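PDB 4B96: cellulose binding domain-containing protein from Clostridium clariflavum, which probably binds cellulose through this calcium-containing family 3b carbohydrate-binding module, one part of a longer membrane protein of a biomass-sensing system. Local coordinates for residues V40-Y45 / D134-Y139. Numbering follows the deposited sequence.
Sequences VKVRYY and DKMTVY
The ring of Tyr-139 packs against one face of the Arg-43 guanidinium, toward its rim. CZ of Arg-43 sits 4.3 Å from the centroid of the Tyr-139 ring, an off-centre cation-pi contact with the two planes 38° apart. The extended Arg-43 chain first passes the ring, bringing CD to 3.6 Å from CE1 of Tyr-139. Beyond the segments, Glu-87 forms a salt bridge with NE of Arg-43, and Glu-149 hydrogen-bonds OH of Tyr-139. Thr-137 lies on the same face of the sheet as Arg-43 and Tyr-139. Its OG1 meets the edge of the Tyr-45 ring, near the ring plane, and is hydrogen-bonded to OH of Tyr-45 at 2.9 Å; either hydroxyl could be the donor.

Strands 40-47 and 136-140 are antiparallel neighbours in one sheet of the CBM3 beta-sandwich. Lys-41/Tyr-139 and Arg-43/Thr-137 are hydrogen-bonded pairs. N of Tyr-139 reaches O of Lys-41 at 2.9 Å. Val-42/Val-138 is a non-hydrogen-bonded pair.

Val-42, Tyr-44, Met-136 and Val-138 occupy the other face, which packs on strands 5-9 and 20-29 of the second sheet. Met-136 bends at chi3 (63°), and its CE comes to 4.0 Å from CG1 of Val-42. Its SD makes an oblique Met-aromatic contact with Tyr-44, 3.7 Å from CD2.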
ATOM      1  N   VAL A  40       2.201 -16.329  -5.011  1.00 20.82           N
ATOM      2  CA  VAL A  40       2.633 -15.127  -4.337  1.00 19.92           C
ATOM      3  C   VAL A  40       3.998 -14.680  -4.782  1.00 23.36           C
ATOM      4  O   VAL A  40       4.917 -15.472  -4.858  1.00 23.57           O
ATOM      5  CB  VAL A  40       2.643 -15.353  -2.806  1.00 22.95           C
ATOM      6  CG1 VAL A  40       3.339 -14.221  -2.058  1.00 24.35           C
ATOM      7  CG2 VAL A  40       1.195 -15.538  -2.318  1.00 20.79           C
ATOM      8  N   LYS A  41       4.134 -13.396  -5.108  1.00 18.62           N
ATOM      9  CA  LYS A  41       5.448 -12.802  -5.388  1.00 16.29           C
ATOM     10  C   LYS A  41       5.710 -11.686  -4.378  1.00 19.13           C
ATOM     11  O   LYS A  41       4.783 -10.900  -4.019  1.00 21.12           O
ATOM     12  CB  LYS A  41       5.381 -12.135  -6.784  1.00 18.90           C
ATOM     13  CG  LYS A  41       5.308 -13.111  -7.897  1.00 22.62           C
ATOM     14  CD  LYS A  41       4.995 -12.448  -9.230  1.00 24.81           C
ATOM     15  CE  LYS A  41       4.709 -13.572 -10.279  1.00 43.67           C
ATOM     16  NZ  LYS A  41       4.692 -13.077 -11.705  1.00 45.08           N
ATOM     17  N   VAL A  42       6.964 -11.530  -3.974  1.00 17.49           N
ATOM     18  CA  VAL A  42       7.319 -10.450  -3.073  1.00 15.11           C
ATOM     19  C   VAL A  42       8.467  -9.685  -3.725  1.00 20.33           C
ATOM     20  O   VAL A  42       9.400 -10.327  -4.265  1.00 18.95           O
ATOM     21  CB  VAL A  42       7.761 -11.017  -1.702  1.00 15.68           C
ATOM     22  CG1 VAL A  42       8.127  -9.904  -0.687  1.00 14.77           C
ATOM     23  CG2 VAL A  42       6.646 -11.892  -1.106  1.00 16.00           C
ATOM     24  N   ARG A  43       8.413  -8.331  -3.690  1.00 16.43           N
ATOM     25  CA  ARG A  43       9.465  -7.545  -4.338  1.00 18.44           C
ATOM     26  C   ARG A  43      10.203  -6.645  -3.388  1.00 20.64           C
ATOM     27  O   ARG A  43       9.567  -5.969  -2.587  1.00 15.37           O
ATOM     28  CB  ARG A  43       8.891  -6.680  -5.468  1.00 16.27           C
ATOM     29  CG  ARG A  43       8.422  -7.561  -6.656  1.00 19.94           C
ATOM     30  CD  ARG A  43       7.779  -6.707  -7.745  1.00 18.07           C
ATOM     31  NE  ARG A  43       7.243  -7.649  -8.727  1.00 21.07           N
ATOM     32  CZ  ARG A  43       6.530  -7.318  -9.798  1.00 28.09           C
ATOM     33  NH1 ARG A  43       6.238  -6.062 -10.042  1.00 27.60           N
ATOM     34  NH2 ARG A  43       6.096  -8.265 -10.620  1.00 26.42           N
ATOM     35  N   TYR A  44      11.534  -6.624  -3.515  1.00 18.43           N
ATOM     36  CA  TYR A  44      12.410  -5.708  -2.791  1.00 17.25           C
ATOM     37  C   TYR A  44      13.025  -4.790  -3.855  1.00 18.79           C
ATOM     38  O   TYR A  44      13.732  -5.250  -4.766  1.00 17.05           O
ATOM     39  CB  TYR A  44      13.495  -6.496  -2.066  1.00 15.78           C
ATOM     40  CG  TYR A  44      14.371  -5.593  -1.183  1.00 17.21           C
ATOM     41  CD1 TYR A  44      15.397  -4.810  -1.750  1.00 13.09           C
ATOM     42  CD2 TYR A  44      14.137  -5.496   0.206  1.00 15.84           C
ATOM     43  CE1 TYR A  44      16.171  -3.954  -0.931  1.00 14.04           C
ATOM     44  CE2 TYR A  44      14.896  -4.646   1.048  1.00 15.93           C
ATOM     45  CZ  TYR A  44      15.922  -3.891   0.472  1.00 16.69           C
ATOM     46  OH  TYR A  44      16.667  -3.023   1.236  1.00 15.17           O
ATOM     47  N   TYR A  45      12.736  -3.507  -3.780  1.00 16.70           N
ATOM     48  CA  TYR A  45      13.201  -2.557  -4.797  1.00 16.14           C
ATOM     49  C   TYR A  45      14.514  -1.952  -4.413  1.00 18.80           C
ATOM     50  O   TYR A  45      14.673  -1.465  -3.274  1.00 16.45           O
ATOM     51  CB  TYR A  45      12.210  -1.424  -4.925  1.00 15.55           C
ATOM     52  CG  TYR A  45      10.889  -1.950  -5.394  1.00 18.84           C
ATOM     53  CD1 TYR A  45      10.621  -2.040  -6.759  1.00 19.17           C
ATOM     54  CD2 TYR A  45       9.916  -2.335  -4.477  1.00 19.28           C
ATOM     55  CE1 TYR A  45       9.451  -2.542  -7.206  1.00 22.03           C
ATOM     56  CE2 TYR A  45       8.669  -2.814  -4.923  1.00 20.43           C
ATOM     57  CZ  TYR A  45       8.464  -2.930  -6.269  1.00 22.96           C
ATOM     58  OH  TYR A  45       7.284  -3.420  -6.755  1.00 22.76           O
ATOM     59  N   ASP A 134       5.739  -0.830   4.252  0.60 18.23           N
ATOM     60  CA  ASP A 134       4.971  -0.689   3.014  0.60 18.83           C
ATOM     61  C   ASP A 134       5.805  -0.305   1.800  0.60 17.99           C
ATOM     62  O   ASP A 134       5.219   0.166   0.817  0.60 13.08           O
ATOM     63  CB  ASP A 134       3.886   0.391   3.184  0.60 23.09           C
ATOM     64  CG  ASP A 134       4.432   1.705   3.676  0.60 22.77           C
ATOM     65  OD1 ASP A 134       5.650   1.935   3.592  0.60 23.76           O
ATOM     66  OD2 ASP A 134       3.630   2.532   4.144  0.60 25.69           O
ATOM     67  N   LYS A 135       7.140  -0.475   1.864  1.00 14.69           N
ATOM     68  CA  LYS A 135       8.008  -0.212   0.697  1.00 19.56           C
ATOM     69  C   LYS A 135       8.541  -1.493   0.101  1.00 16.78           C
ATOM     70  O   LYS A 135       9.352  -1.490  -0.822  1.00 15.75           O
ATOM     71  CB  LYS A 135       9.139   0.808   1.016  1.00 17.86           C
ATOM     72  CG  LYS A 135       8.526   2.181   1.440  1.00 18.75           C
ATOM     73  CD  LYS A 135       9.638   3.204   1.659  1.00 21.79           C
ATOM     74  CE  LYS A 135      10.128   3.783   0.326  1.00 28.09           C
ATOM     75  NZ  LYS A 135      11.408   4.527   0.545  1.00 28.12           N
ATOM     76  N   MET A 136       8.035  -2.626   0.574  1.00 15.00           N
ATOM     77  CA  MET A 136       8.169  -3.858  -0.199  1.00 20.28           C
ATOM     78  C   MET A 136       6.780  -4.257  -0.658  1.00 18.85           C
ATOM     79  O   MET A 136       5.818  -3.985   0.065  1.00 19.63           O
ATOM     80  CB  MET A 136       8.787  -5.006   0.658  1.00 17.18           C
ATOM     81  CG  MET A 136      10.293  -4.746   0.910  1.00 19.49           C
ATOM     82  SD  MET A 136      10.941  -5.999   2.037  1.00 18.58           S
ATOM     83  CE  MET A 136      10.753  -7.531   1.134  1.00 14.01           C
ATOM     84  N   THR A 137       6.659  -4.888  -1.836  1.00 19.16           N
ATOM     85  CA  THR A 137       5.316  -5.230  -2.330  1.00 17.80           C
ATOM     86  C   THR A 137       5.009  -6.736  -2.347  1.00 16.99           C
ATOM     87  O   THR A 137       5.905  -7.565  -2.487  1.00 19.11           O
ATOM     88  CB  THR A 137       5.087  -4.686  -3.733  1.00 12.64           C
ATOM     89  OG1 THR A 137       6.195  -5.014  -4.572  1.00 15.71           O
ATOM     90  CG2 THR A 137       4.970  -3.105  -3.666  1.00 14.35           C
ATOM     91  N   VAL A 138       3.719  -7.070  -2.277  1.00 17.82           N
ATOM     92  CA  VAL A 138       3.297  -8.470  -2.368  1.00 16.51           C
ATOM     93  C   VAL A 138       2.195  -8.537  -3.418  1.00 15.45           C
ATOM     94  O   VAL A 138       1.307  -7.654  -3.466  1.00 15.84           O
ATOM     95  CB  VAL A 138       2.731  -9.018  -0.991  1.00 16.90           C
ATOM     96  CG1 VAL A 138       2.472 -10.525  -1.130  1.00 17.33           C
ATOM     97  CG2 VAL A 138       3.725  -8.766   0.120  1.00 15.26           C
ATOM     98  N   TYR A 139       2.237  -9.593  -4.216  1.00 16.85           N
ATOM     99  CA  TYR A 139       1.246  -9.846  -5.238  1.00 19.52           C
ATOM    100  C   TYR A 139       0.678 -11.237  -5.058  1.00 20.45           C
ATOM    101  O   TYR A 139       1.401 -12.185  -4.783  1.00 22.63           O
ATOM    102  CB  TYR A 139       1.847  -9.789  -6.661  1.00 18.75           C
ATOM    103  CG  TYR A 139       2.559  -8.487  -6.876  1.00 23.20           C
ATOM    104  CD1 TYR A 139       3.813  -8.285  -6.291  1.00 20.16           C
ATOM    105  CD2 TYR A 139       1.948  -7.422  -7.593  1.00 24.08           C
ATOM    106  CE1 TYR A 139       4.469  -7.078  -6.402  1.00 20.93           C
ATOM    107  CE2 TYR A 139       2.616  -6.182  -7.760  1.00 24.39           C
ATOM    108  CZ  TYR A 139       3.882  -6.030  -7.157  1.00 22.73           C
ATOM    109  OH  TYR A 139       4.608  -4.846  -7.218  1.00 24.41           O
TER